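Local coordinates for protein carboxylesterase (Est-2) (Archaeoglobus fulgidus, PDB 5FRD) that probably hydrolyses carboxylic esters as a thermophilic alpha/beta-hydrolase esterase, and binds coenzyme A in the vicinity of its active site, at residues A[138-141]-A[142-146]; A[151-154]-A[155-159]; A[176-179]-A[180-184]; A[209-212]-A[213-217]. All coordinates share one frame; numbering follows the deposited sequence.

Contact 1 of 4, residues A[138-141]-A[142-146]; sequences LMLS and MAFAS
L140 and F144 run alongside each other, CD2 of L140 meeting CE2 of F144 at 4.1 Å, while the carbonyl oxygen of L140 lies at the edge of the F144 ring, near its plane. This is the tight side of the chain where helix 132-141 gives way to a loop. The same L140 O receives A143 N at 3.0 Å and, weakly, F144 N. The A143 donor stands well above the carbonyl plane, as suits a chain leaving the regular helical path. Y151, R155 and F158 of helix 149-160 pack on L140, so this side is buried. The other side is looser and faces solvent. There S141 OG turns back to L138 O at 2.7 Å, its chi1 of 74° setting the hydroxyl between backbone N and carbonyl carbon, and a water bridges S141 O and F144 O. M142 lies between the two regimes: its N binds M139 O at 3.1 Å, its chain bends at chi3 (75°), and SD stays 4.2 Å from L138 CD1. Its side chain also touches L121, L202 and the bound coenzyme A. The helix thus ends on backbone bonds, some weak, and one serine hydroxyl, while M142 lines the ligand pocket.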
loop_
_atom_site.group_PDB
_atom_site.type_symbol
_atom_site.label_atom_id
_atom_site.label_comp_id
_atom_site.label_asym_id
_atom_site.label_seq_id
_atom_site.Cartn_x
_atom_site.Cartn_y
_atom_site.Cartn_z
ATOM N N LEU A 138 1.798 -6.415 -19.337
ATOM C CA LEU A 138 2.182 -7.633 -18.603
ATOM C C LEU A 138 1.924 -7.486 -17.095
ATOM O O LEU A 138 1.255 -8.316 -16.478
ATOM C CB LEU A 138 3.652 -7.942 -18.859
ATOM C CG LEU A 138 4.225 -9.126 -18.070
ATOM C CD1 LEU A 138 3.452 -10.404 -18.332
ATOM C CD2 LEU A 138 5.694 -9.260 -18.403
ATOM N N MET A 139 2.395 -6.370 -16.542
ATOM C CA MET A 139 2.152 -6.100 -15.119
ATOM C C MET A 139 0.659 -6.078 -14.808
ATOM O O MET A 139 0.178 -6.669 -13.838
ATOM C CB MET A 139 2.802 -4.801 -14.717
ATOM C CG MET A 139 2.668 -4.522 -13.233
ATOM S SD MET A 139 3.598 -3.062 -12.812
ATOM C CE MET A 139 3.075 -2.875 -11.092
ATOM N N LEU A 140 -0.134 -5.396 -15.624
ATOM C CA LEU A 140 -1.556 -5.283 -15.328
ATOM C C LEU A 140 -2.350 -6.561 -15.555
ATOM O O LEU A 140 -3.357 -6.806 -14.862
ATOM C CB LEU A 140 -2.165 -4.098 -16.071
ATOM C CG LEU A 140 -1.622 -2.758 -15.529
ATOM C CD1 LEU A 140 -2.386 -1.615 -16.169
ATOM C CD2 LEU A 140 -1.703 -2.589 -14.023
ATOM N N SER A 141 -1.858 -7.435 -16.456
ATOM C CA SER A 141 -2.449 -8.756 -16.607
ATOM C C SER A 141 -2.328 -9.599 -15.326
ATOM O O SER A 141 -3.108 -10.521 -15.111
ATOM C CB SER A 141 -1.818 -9.538 -17.788
ATOM O OG SER A 141 -0.514 -10.012 -17.506
ATOM N N MET A 142 -1.338 -9.271 -14.500
ATOM C CA MET A 142 -1.065 -9.949 -13.241
ATOM C C MET A 142 -1.687 -9.238 -12.032
ATOM O O MET A 142 -1.560 -9.722 -10.903
ATOM C CB MET A 142 0.448 -10.020 -13.057
ATOM C CG MET A 142 1.139 -10.866 -14.135
ATOM S SD MET A 142 2.929 -10.756 -14.168
ATOM C CE MET A 142 3.309 -11.734 -12.740
ATOM N N ALA A 143 -2.364 -8.116 -12.300
ATOM C CA ALA A 143 -2.912 -7.229 -11.253
ATOM C C ALA A 143 -4.416 -7.094 -11.220
ATOM O O ALA A 143 -4.962 -6.633 -10.206
ATOM C CB ALA A 143 -2.316 -5.848 -11.363
ATOM N N PHE A 144 -5.108 -7.468 -12.299
ATOM C CA PHE A 144 -6.564 -7.365 -12.405
ATOM C C PHE A 144 -7.122 -8.711 -12.795
ATOM O O PHE A 144 -6.538 -9.391 -13.654
ATOM C CB PHE A 144 -6.932 -6.341 -13.468
ATOM C CG PHE A 144 -6.808 -4.920 -13.024
ATOM C CD1 PHE A 144 -7.819 -4.323 -12.301
ATOM C CD2 PHE A 144 -5.674 -4.175 -13.305
ATOM C CE1 PHE A 144 -7.724 -3.006 -11.887
ATOM C CE2 PHE A 144 -5.596 -2.858 -12.918
ATOM C CZ PHE A 144 -6.617 -2.272 -12.212
ATOM N N ALA A 145 -8.264 -9.044 -12.219
ATOM C CA ALA A 145 -8.970 -10.282 -12.580
ATOM C C ALA A 145 -9.725 -10.115 -13.877
ATOM O O ALA A 145 -10.004 -11.107 -14.557
ATOM C CB ALA A 145 -9.908 -10.661 -11.470
ATOM N N SER A 146 -10.051 -8.880 -14.237
ATOM C CA SER A 146 -10.798 -8.621 -15.464
ATOM C C SER A 146 -10.339 -7.312 -16.061
ATOM O O SER A 146 -9.815 -6.449 -15.357
ATOM C CB SER A 146 -12.303 -8.552 -15.167
ATOM O OG SER A 146 -12.622 -7.447 -14.338
HETATM O O HOH W 1 -4.492 -11.018 -12.302
#

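Contact 2 of 4, residues A[151-154]-A[155-159]; sequences YEKK and RREFL
K154 crosses the F158 ring with its aliphatic chain, CG standing over the centre of one face in a CH-pi contact, 4.3 Å from the centroid and 11° off the normal. With CG anti to the backbone N (chi1 -175°) and a bend at chi4, the chain follows the ring to its rim, where NZ, in the conformer described, comes 3.4 Å from F158 CE1. A water links this NZ to E157 OE1, and a second joins K153 NZ, likewise in one of two conformers, to E157 OE2. On the next face of the helix, R155 CD rests 3.9 Å from Y151 OH, while its guanidinium reaches out to salt bridges with D137 and E133. Behind these run regular helical backbone bonds. A residue without the F158 ring, such as alanine, would probably leave K154 without the surface it lies on and a gap against M139 and L140. Methylenes thus pack the apolar side, while water meets the ammonium groups and acids pair with R155.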
loop_
_atom_site.group_PDB
_atom_site.type_symbol
_atom_site.label_atom_id
_atom_site.label_comp_id
_atom_site.label_asym_id
_atom_site.label_seq_id
_atom_site.Cartn_x
_atom_site.Cartn_y
_atom_site.Cartn_z
ATOM N N TYR A 151 -9.157 -1.348 -14.953
ATOM C CA TYR A 151 -7.973 -1.777 -15.708
ATOM C C TYR A 151 -7.548 -0.712 -16.713
ATOM O O TYR A 151 -6.393 -0.320 -16.792
ATOM C CB TYR A 151 -8.259 -3.105 -16.429
ATOM C CG TYR A 151 -7.238 -3.496 -17.444
ATOM C CD1 TYR A 151 -7.307 -3.044 -18.765
ATOM C CD2 TYR A 151 -6.171 -4.295 -17.109
ATOM C CE1 TYR A 151 -6.339 -3.373 -19.700
ATOM C CE2 TYR A 151 -5.219 -4.651 -18.055
ATOM C CZ TYR A 151 -5.301 -4.186 -19.343
ATOM O OH TYR A 151 -4.356 -4.532 -20.298
ATOM N N GLU A 152 -8.513 -0.232 -17.515
ATOM C CA GLU A 152 -8.186 0.740 -18.557
ATOM C C GLU A 152 -7.639 2.040 -17.992
ATOM O O GLU A 152 -6.693 2.623 -18.504
ATOM C CB GLU A 152 -9.408 1.045 -19.427
ATOM C CG GLU A 152 -9.759 -0.108 -20.340
ATOM C CD GLU A 152 -8.704 -0.379 -21.403
ATOM O OE1 GLU A 152 -8.008 0.555 -21.850
ATOM O OE2 GLU A 152 -8.576 -1.542 -21.801
ATOM N N LYS A 153 -8.260 2.501 -16.912
ATOM C CA LYS A 153 -7.771 3.713 -16.272
ATOM C C LYS A 153 -6.367 3.551 -15.727
ATOM O O LYS A 153 -5.541 4.429 -15.904
ATOM C CB LYS A 153 -8.656 4.189 -15.148
ATOM C CG LYS A 153 -8.253 5.582 -14.689
ATOM C CD LYS A 153 -9.469 6.372 -14.268
ATOM C CE LYS A 153 -9.092 7.634 -13.516
ATOM N NZ LYS A 153 -8.538 8.700 -14.400
ATOM N N LYS A 154 -6.105 2.432 -15.050
ATOM C CA LYS A 154 -4.785 2.221 -14.462
ATOM C C LYS A 154 -3.726 2.080 -15.538
ATOM O O LYS A 154 -2.618 2.556 -15.384
ATOM C CB LYS A 154 -4.768 1.004 -13.545
ATOM C CG LYS A 154 -3.407 0.858 -12.832
ATOM C CD LYS A 154 -3.511 0.015 -11.571
ATOM C CE LYS A 154 -2.250 -0.035 -10.729
ATOM N NZ LYS A 154 -1.934 1.217 -9.999
ATOM N N ARG A 155 -4.104 1.433 -16.658
ATOM C CA ARG A 155 -3.200 1.333 -17.783
ATOM C C ARG A 155 -2.776 2.701 -18.321
ATOM O O ARG A 155 -1.608 2.959 -18.564
ATOM C CB ARG A 155 -3.833 0.472 -18.877
ATOM C CG ARG A 155 -2.948 0.188 -20.062
ATOM C CD ARG A 155 -3.617 -0.767 -21.046
ATOM N NE ARG A 155 -2.864 -0.789 -22.302
ATOM C CZ ARG A 155 -2.960 0.176 -23.230
ATOM N NH1 ARG A 155 -3.719 1.251 -23.026
ATOM N NH2 ARG A 155 -2.250 0.099 -24.348
ATOM N N ARG A 156 -3.740 3.612 -18.466
ATOM C CA ARG A 156 -3.399 4.947 -18.915
ATOM C C ARG A 156 -2.538 5.712 -17.908
ATOM O O ARG A 156 -1.617 6.427 -18.254
ATOM C CB ARG A 156 -4.651 5.757 -19.242
ATOM C CG ARG A 156 -5.414 5.197 -20.432
ATOM C CD ARG A 156 -6.419 6.196 -20.996
ATOM N NE ARG A 156 -7.330 6.622 -19.953
ATOM C CZ ARG A 156 -8.409 5.955 -19.574
ATOM N NH1 ARG A 156 -8.820 4.840 -20.178
ATOM N NH2 ARG A 156 -9.150 6.458 -18.581
ATOM N N GLU A 157 -2.883 5.549 -16.631
ATOM C CA GLU A 157 -2.050 6.145 -15.572
ATOM C C GLU A 157 -0.610 5.667 -15.650
ATOM O O GLU A 157 0.326 6.447 -15.582
ATOM C CB GLU A 157 -2.642 5.837 -14.192
ATOM C CG GLU A 157 -3.947 6.562 -13.894
ATOM C CD GLU A 157 -4.595 6.153 -12.610
ATOM O OE1 GLU A 157 -4.195 5.135 -12.014
ATOM O OE2 GLU A 157 -5.511 6.894 -12.172
ATOM N N PHE A 158 -0.430 4.353 -15.784
ATOM C CA PHE A 158 0.926 3.808 -15.870
ATOM C C PHE A 158 1.675 4.323 -17.107
ATOM O O PHE A 158 2.853 4.672 -17.009
ATOM C CB PHE A 158 0.858 2.281 -15.846
ATOM C CG PHE A 158 0.847 1.651 -14.460
ATOM C CD1 PHE A 158 0.663 2.382 -13.284
ATOM C CD2 PHE A 158 1.050 0.281 -14.357
ATOM C CE1 PHE A 158 0.682 1.746 -12.051
ATOM C CE2 PHE A 158 1.041 -0.372 -13.138
ATOM C CZ PHE A 158 0.878 0.375 -11.988
ATOM N N LEU A 159 0.966 4.402 -18.243
ATOM C CA LEU A 159 1.610 4.941 -19.454
ATOM C C LEU A 159 2.019 6.398 -19.296
ATOM O O LEU A 159 2.988 6.840 -19.875
ATOM C CB LEU A 159 0.704 4.751 -20.663
ATOM C CG LEU A 159 0.511 3.307 -21.097
ATOM C CD1 LEU A 159 -0.562 3.205 -22.178
ATOM C CD2 LEU A 159 1.814 2.673 -21.583
HETATM O O HOH W 2 -6.101 9.402 -13.093
HETATM O O HOH W 3 -1.770 3.935 -11.137
#

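Contact 3 of 4, residues A[176-179]-A[180-184]; sequences DLLE and DYRNG. With COA (coenzyme A), chain C.
R182 lies across L178 and E179 on the short helix 178-182, its guanidinium meeting one with a face and the other with an edge. L178 CD2 sits 3.5 Å above the plane, offset toward the rim. In the conformers described, E179 OE2 lies in that plane and takes NH1 of R182 at 2.7 Å in a salt bridge with an N-H...O angle of 161°. The carboxylate is turned 59° from the guanidinium, and OE2 is the oxygen that makes the bond. E179 reaches this position by bending at chi2 (-62°), whereas R182 runs extended from CG to NE. On another side, Y181 sets CE2 against L177 CB at 4.0 Å, with L177 O at the ring edge; its hydroxyl bonds to Q96. At the start, L177 holds the N-cap position and D176 OD1 accepts L178 N at 3.1 Å, an Asx turn whose carboxylate also bridges to R117. The other branch of L178, CD1, packs 3.8 Å from C2A of the coenzyme A adenine. A leucine wedged between an adenine and a salt-bridged arginine implies an apolar patch of the pocket wall with ion pairing at its outer side, where the E179 charge probably helps hold R182 against L178.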
loop_
_atom_site.group_PDB
_atom_site.type_symbol
_atom_site.label_atom_id
_atom_site.label_comp_id
_atom_site.label_asym_id
_atom_site.label_seq_id
_atom_site.Cartn_x
_atom_site.Cartn_y
_atom_site.Cartn_z
ATOM N N ASP A 176 14.009 -6.288 0.762
ATOM C CA ASP A 176 14.173 -7.667 1.224
ATOM C C ASP A 176 14.311 -7.730 2.740
ATOM O O ASP A 176 15.375 -7.403 3.292
ATOM C CB ASP A 176 15.404 -8.299 0.552
ATOM C CG ASP A 176 15.610 -9.747 0.951
ATOM O OD1 ASP A 176 14.642 -10.416 1.380
ATOM O OD2 ASP A 176 16.759 -10.216 0.864
ATOM N N LEU A 177 13.240 -8.179 3.394
ATOM C CA LEU A 177 13.230 -8.478 4.808
ATOM C C LEU A 177 13.014 -9.981 5.056
ATOM O O LEU A 177 12.770 -10.374 6.193
ATOM C CB LEU A 177 12.113 -7.697 5.483
ATOM C CG LEU A 177 12.220 -6.179 5.514
ATOM C CD1 LEU A 177 11.005 -5.561 6.174
ATOM C CD2 LEU A 177 13.484 -5.717 6.235
ATOM N N LEU A 178 13.109 -10.809 4.029
ATOM C CA LEU A 178 12.605 -12.190 4.119
ATOM C C LEU A 178 13.337 -12.991 5.226
ATOM O O LEU A 178 12.693 -13.605 6.071
ATOM C CB LEU A 178 12.728 -12.866 2.756
ATOM C CG LEU A 178 12.061 -14.217 2.547
ATOM C CD1 LEU A 178 10.557 -14.051 2.542
ATOM C CD2 LEU A 178 12.532 -14.840 1.231
ATOM N N GLU A 179 14.651 -12.968 5.204
ATOM C CA GLU A 179 15.428 -13.755 6.164
ATOM C C GLU A 179 15.249 -13.243 7.579
ATOM O O GLU A 179 15.239 -14.029 8.508
ATOM C CB GLU A 179 16.910 -13.842 5.748
ATOM C CG GLU A 179 17.121 -14.727 4.524
ATOM C CD GLU A 179 16.699 -16.174 4.747
ATOM O OE1 GLU A 179 16.967 -16.718 5.845
ATOM O OE2 GLU A 179 16.085 -16.761 3.827
ATOM N N ASP A 180 15.084 -11.929 7.736
ATOM C CA ASP A 180 14.844 -11.347 9.050
ATOM C C ASP A 180 13.532 -11.832 9.661
ATOM O O ASP A 180 13.444 -12.039 10.861
ATOM C CB ASP A 180 14.872 -9.823 8.972
ATOM C CG ASP A 180 16.261 -9.256 8.665
ATOM O OD1 ASP A 180 17.279 -9.964 8.776
ATOM O OD2 ASP A 180 16.335 -8.062 8.321
ATOM N N TYR A 181 12.492 -12.030 8.848
ATOM C CA TYR A 181 11.314 -12.704 9.333
ATOM C C TYR A 181 11.621 -14.179 9.640
ATOM O O TYR A 181 11.212 -14.666 10.674
ATOM C CB TYR A 181 10.164 -12.665 8.313
ATOM C CG TYR A 181 9.356 -11.389 8.250
ATOM C CD1 TYR A 181 8.302 -11.163 9.119
ATOM C CD2 TYR A 181 9.612 -10.449 7.262
ATOM C CE1 TYR A 181 7.533 -9.999 9.029
ATOM C CE2 TYR A 181 8.859 -9.282 7.166
ATOM C CZ TYR A 181 7.826 -9.076 8.029
ATOM O OH TYR A 181 7.094 -7.906 7.922
ATOM N N ARG A 182 12.275 -14.858 8.706
ATOM C CA ARG A 182 12.515 -16.314 8.797
ATOM C C ARG A 182 13.299 -16.683 10.051
ATOM O O ARG A 182 12.989 -17.677 10.689
ATOM C CB ARG A 182 13.253 -16.826 7.548
ATOM C CG ARG A 182 12.360 -17.216 6.381
ATOM C CD ARG A 182 13.204 -17.565 5.159
ATOM N NE ARG A 182 12.429 -18.104 4.035
ATOM C CZ ARG A 182 12.866 -18.217 2.777
ATOM N NH1 ARG A 182 14.090 -17.824 2.426
ATOM N NH2 ARG A 182 12.060 -18.728 1.846
ATOM N N ASN A 183 14.313 -15.879 10.380
ATOM C CA ASN A 183 15.223 -16.192 11.494
ATOM C C ASN A 183 14.777 -15.619 12.821
ATOM O O ASN A 183 15.498 -15.685 13.813
ATOM C CB ASN A 183 16.668 -15.789 11.161
ATOM C CG ASN A 183 16.890 -14.285 11.123
ATOM O OD1 ASN A 183 16.112 -13.495 11.657
ATOM N ND2 ASN A 183 17.959 -13.883 10.466
ATOM N N GLY A 184 13.598 -15.013 12.825
ATOM C CA GLY A 184 12.948 -14.603 14.037
ATOM C C GLY A 184 13.428 -13.290 14.592
ATOM O O GLY A 184 13.020 -12.955 15.689
HETATM N N1A COA C . 7.353 -14.206 0.527
HETATM C C2A COA C . 7.657 -15.506 0.649
HETATM N N3A COA C . 8.583 -16.088 -0.123
HETATM C C4A COA C . 9.264 -15.373 -1.046
HETATM C C5A COA C . 8.998 -13.962 -1.237
HETATM C C6A COA C . 7.986 -13.387 -0.366
HETATM N N6A COA C . 7.673 -12.080 -0.487
HETATM N N7A COA C . 9.781 -13.494 -2.222
HETATM C C8A COA C . 10.528 -14.543 -2.610
HETATM N N9A COA C . 10.206 -15.650 -1.909
HETATM C C1B COA C . 10.804 -16.983 -2.111
HETATM C C2B COA C . 10.303 -17.521 -3.420
HETATM O O2B COA C . 9.039 -18.155 -3.234
HETATM C C3B COA C . 11.449 -18.429 -3.834
HETATM O O3B COA C . 11.301 -19.686 -3.177
HETATM P P3B COA C . 11.535 -21.094 -3.938
HETATM O O7A COA C . 13.003 -21.006 -4.298
HETATM O O8A COA C . 10.565 -21.047 -5.101
HETATM O O9A COA C . 11.176 -22.123 -2.889
HETATM C C4B COA C . 12.680 -17.716 -3.308
HETATM O O4B COA C . 12.208 -16.872 -2.239
HETATM C C5B COA C . 13.416 -16.880 -4.342
HETATM O O5B COA C . 12.509 -15.916 -4.902
HETATM P P1A COA C . 13.014 -14.465 -5.365
HETATM O O1A COA C . 13.898 -13.860 -4.355
HETATM O O2A COA C . 11.735 -13.707 -5.721
HETATM O O3A COA C . 13.931 -14.646 -6.674
HETATM P P2A COA C . 13.644 -15.463 -8.030
HETATM O O4A COA C . 14.843 -15.090 -8.857
HETATM O O5A COA C . 13.265 -16.877 -7.711
HETATM O O6A COA C . 12.303 -14.850 -8.695
HETATM C CBP COA C . 10.863 -13.306 -9.765
HETATM C CCP COA C . 12.255 -13.516 -9.184
HETATM C CDP COA C . 10.759 -11.856 -10.233
HETATM C CEP COA C . 10.687 -14.261 -10.962
HETATM C CAP COA C . 9.810 -13.593 -8.665
HETATM O OAP COA C . 10.089 -12.797 -7.484
HETATM C C9P COA C . 8.396 -13.332 -9.136
HETATM O O9P COA C . 7.886 -14.048 -9.972
HETATM N N8P COA C . 7.746 -12.304 -8.561
HETATM C C7P COA C . 6.326 -12.014 -8.779
HETATM C C6P COA C . 6.056 -11.044 -9.924
HETATM C C5P COA C . 6.432 -9.588 -9.728
HETATM O O5P COA C . 7.089 -8.989 -10.590
HETATM N N4P COA C . 5.970 -8.980 -8.633
HETATM C C3P COA C . 6.156 -7.570 -8.384
HETATM C C2P COA C . 6.303 -7.331 -6.900
HETATM S S1P COA C . 6.377 -5.551 -6.605
HETATM O O HOH W 4 16.983 -7.216 5.598
#

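Contact 4 of 4, residues A[209-212]-A[213-217]; sequences EFFH and KHIPN. With COA (coenzyme A), chain C.
F210 and H214 meet on the last turn of helix 205-214, the helix of a beta-alpha-beta unit between strands 192-197 and 218-223 of the alpha/beta-hydrolase fold. Starting at CB, F210 meets coenzyme A: this atom is 3.8 Å from C2A of the adenine. CG lies 3.9 Å from the same carbon, and because it stands anti to the backbone N (chi1 177°), the ring reaches toward H214, one turn on. Over the ring's centre sits H214 ND1, 3.5 Å above the plane; CE1 of F210 closes to 3.4 Å from CE1 of the histidine, and CZ, the tip, lies 3.6 Å from H214 ND1. The two rings are inclined at 44°, an oblique pairing. L178 and R182 also pack on F210. Replacing F210 by alanine would probably deprive the imidazole of the surface beneath it and open a gap beside the adenine. Further round the helix, F211 CB packs on I215 CD1, in the conformer described, next to V194 and T192 of the neighbouring strand. F210 O holds the histidine, accepting H214 ND1 at 3.0 Å and H214 N at 3.2 Å from opposite faces of its plane.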
loop_
_atom_site.group_PDB
_atom_site.type_symbol
_atom_site.label_atom_id
_atom_site.label_comp_id
_atom_site.label_asym_id
_atom_site.label_seq_id
_atom_site.Cartn_x
_atom_site.Cartn_y
_atom_site.Cartn_z
ATOM N N GLU A 209 0.556 -15.918 3.004
ATOM C CA GLU A 209 0.735 -16.994 3.982
ATOM C C GLU A 209 2.072 -16.852 4.713
ATOM O O GLU A 209 2.140 -17.175 5.885
ATOM C CB GLU A 209 0.625 -18.364 3.311
ATOM C CG GLU A 209 -0.778 -18.755 2.910
ATOM C CD GLU A 209 -1.668 -19.226 4.042
ATOM O OE1 GLU A 209 -1.287 -19.123 5.231
ATOM O OE2 GLU A 209 -2.797 -19.703 3.745
ATOM N N PHE A 210 3.100 -16.317 4.055
ATOM C CA PHE A 210 4.403 -16.116 4.726
ATOM C C PHE A 210 4.230 -15.152 5.885
ATOM O O PHE A 210 4.642 -15.430 7.019
ATOM C CB PHE A 210 5.448 -15.615 3.749
ATOM C CG PHE A 210 6.774 -15.336 4.403
ATOM C CD1 PHE A 210 7.715 -16.340 4.499
ATOM C CD2 PHE A 210 7.066 -14.097 4.934
ATOM C CE1 PHE A 210 8.962 -16.120 5.081
ATOM C CE2 PHE A 210 8.304 -13.870 5.550
ATOM C CZ PHE A 210 9.245 -14.891 5.641
ATOM N N PHE A 211 3.594 -14.008 5.640
ATOM C CA PHE A 211 3.293 -13.108 6.754
ATOM C C PHE A 211 2.466 -13.751 7.847
ATOM O O PHE A 211 2.733 -13.612 9.050
ATOM C CB PHE A 211 2.497 -11.877 6.273
ATOM C CG PHE A 211 3.268 -10.896 5.428
ATOM C CD1 PHE A 211 4.453 -10.332 5.879
ATOM C CD2 PHE A 211 2.703 -10.442 4.226
ATOM C CE1 PHE A 211 5.080 -9.354 5.100
ATOM C CE2 PHE A 211 3.357 -9.485 3.464
ATOM C CZ PHE A 211 4.541 -8.971 3.904
ATOM N N HIS A 212 1.426 -14.473 7.454
ATOM C CA HIS A 212 0.515 -15.077 8.396
ATOM C C HIS A 212 1.222 -16.109 9.288
ATOM O O HIS A 212 0.941 -16.174 10.485
ATOM C CB HIS A 212 -0.632 -15.703 7.617
ATOM C CG HIS A 212 -1.782 -16.170 8.440
ATOM N ND1 HIS A 212 -2.261 -15.531 9.556
ATOM C CD2 HIS A 212 -2.600 -17.236 8.251
ATOM C CE1 HIS A 212 -3.296 -16.200 10.043
ATOM N NE2 HIS A 212 -3.532 -17.226 9.248
ATOM N N LYS A 213 2.166 -16.853 8.732
ATOM C CA LYS A 213 2.961 -17.827 9.496
ATOM C C LYS A 213 3.877 -17.148 10.503
ATOM O O LYS A 213 4.088 -17.674 11.594
ATOM C CB LYS A 213 3.777 -18.697 8.550
ATOM C CG LYS A 213 2.943 -19.768 7.899
ATOM C CD LYS A 213 3.772 -20.795 7.189
ATOM C CE LYS A 213 4.747 -20.199 6.197
ATOM N NZ LYS A 213 5.168 -21.236 5.207
ATOM N N HIS A 214 4.430 -15.993 10.141
ATOM C CA HIS A 214 5.506 -15.346 10.933
ATOM C C HIS A 214 5.075 -14.213 11.815
ATOM O O HIS A 214 5.908 -13.652 12.513
ATOM C CB HIS A 214 6.646 -14.913 10.023
ATOM C CG HIS A 214 7.388 -16.067 9.464
ATOM N ND1 HIS A 214 7.209 -16.529 8.183
ATOM C CD2 HIS A 214 8.245 -16.929 10.063
ATOM C CE1 HIS A 214 7.973 -17.594 7.996
ATOM N NE2 HIS A 214 8.618 -17.846 9.117
ATOM N N ILE A 215 3.809 -13.862 11.758
ATOM C CA ILE A 215 3.242 -12.816 12.598
ATOM C C ILE A 215 2.215 -13.438 13.545
ATOM O O ILE A 215 1.159 -13.886 13.092
ATOM C CB ILE A 215 2.657 -11.668 11.738
ATOM C CG1 ILE A 215 3.750 -11.064 10.836
ATOM C CG2 ILE A 215 2.041 -10.612 12.651
ATOM C CD1 ILE A 215 3.240 -10.061 9.800
ATOM N N PRO A 216 2.474 -13.413 14.881
ATOM C CA PRO A 216 1.578 -14.156 15.770
ATOM C C PRO A 216 0.126 -13.728 15.779
ATOM O O PRO A 216 -0.762 -14.570 15.656
ATOM C CB PRO A 216 2.204 -13.979 17.157
ATOM C CG PRO A 216 3.605 -13.607 16.898
ATOM C CD PRO A 216 3.680 -12.932 15.567
ATOM N N ASN A 217 -0.132 -12.425 15.885
ATOM C CA ASN A 217 -1.479 -11.934 15.915
ATOM C C ASN A 217 -1.841 -11.436 14.524
ATOM O O ASN A 217 -1.938 -10.231 14.313
ATOM C CB ASN A 217 -1.661 -10.795 16.923
ATOM C CG ASN A 217 -3.117 -10.424 17.131
ATOM O OD1 ASN A 217 -4.024 -10.955 16.468
ATOM N ND2 ASN A 217 -3.363 -9.495 18.048
HETATM N N1A COA C . 7.353 -14.206 0.527
HETATM C C2A COA C . 7.657 -15.506 0.649
HETATM N N3A COA C . 8.583 -16.088 -0.123
HETATM C C4A COA C . 9.264 -15.373 -1.046
HETATM C C5A COA C . 8.998 -13.962 -1.237
HETATM C C6A COA C . 7.986 -13.387 -0.366
HETATM N N6A COA C . 7.673 -12.080 -0.487
HETATM N N7A COA C . 9.781 -13.494 -2.222
HETATM C C8A COA C . 10.528 -14.543 -2.610
HETATM N N9A COA C . 10.206 -15.650 -1.909
HETATM C C1B COA C . 10.804 -16.983 -2.111
HETATM C C2B COA C . 10.303 -17.521 -3.420
HETATM O O2B COA C . 9.039 -18.155 -3.234
HETATM C C3B COA C . 11.449 -18.429 -3.834
HETATM O O3B COA C . 11.301 -19.686 -3.177
HETATM P P3B COA C . 11.535 -21.094 -3.938
HETATM O O7A COA C . 13.003 -21.006 -4.298
HETATM O O8A COA C . 10.565 -21.047 -5.101
HETATM O O9A COA C . 11.176 -22.123 -2.889
HETATM C C4B COA C . 12.680 -17.716 -3.308
HETATM O O4B COA C . 12.208 -16.872 -2.239
HETATM C C5B COA C . 13.416 -16.880 -4.342
HETATM O O5B COA C . 12.509 -15.916 -4.902
HETATM P P1A COA C . 13.014 -14.465 -5.365
HETATM O O1A COA C . 13.898 -13.860 -4.355
HETATM O O2A COA C . 11.735 -13.707 -5.721
HETATM O O3A COA C . 13.931 -14.646 -6.674
HETATM P P2A COA C . 13.644 -15.463 -8.030
HETATM O O4A COA C . 14.843 -15.090 -8.857
HETATM O O5A COA C . 13.265 -16.877 -7.711
HETATM O O6A COA C . 12.303 -14.850 -8.695
HETATM C CBP COA C . 10.863 -13.306 -9.765
HETATM C CCP COA C . 12.255 -13.516 -9.184
HETATM C CDP COA C . 10.759 -11.856 -10.233
HETATM C CEP COA C . 10.687 -14.261 -10.962
HETATM C CAP COA C . 9.810 -13.593 -8.665
HETATM O OAP COA C . 10.089 -12.797 -7.484
HETATM C C9P COA C . 8.396 -13.332 -9.136
HETATM O O9P COA C . 7.886 -14.048 -9.972
HETATM N N8P COA C . 7.746 -12.304 -8.561
HETATM C C7P COA C . 6.326 -12.014 -8.779
HETATM C C6P COA C . 6.056 -11.044 -9.924
HETATM C C5P COA C . 6.432 -9.588 -9.728
HETATM O O5P COA C . 7.089 -8.989 -10.590
HETATM N N4P COA C . 5.970 -8.980 -8.633
HETATM C C3P COA C . 6.156 -7.570 -8.384
HETATM C C2P COA C . 6.303 -7.331 -6.900
HETATM S S1P COA C . 6.377 -5.551 -6.605
#

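All four contacts are local, and in each a buried side (L140, F158, Y181, F210) is set against an exposed one (S141, K153, E179, K213). They fall into two pairs. Contacts 1 and 2 lie at the end of one helix and on the next, which pack together through L140, M139 and F158; contacts 3 and 4 meet where L178 and Y181 press on F210, beside the adenine of coenzyme A, a ligand that contact 1 also reaches through M142. Chemistry follows place: contact 2 mixes apolar packing with water-bridged charges, contact 3 has a direct salt bridge, contact 4 a ring pair near the adenine with F211 and I215 on the sheet side, and contact 1 mostly backbone bonds.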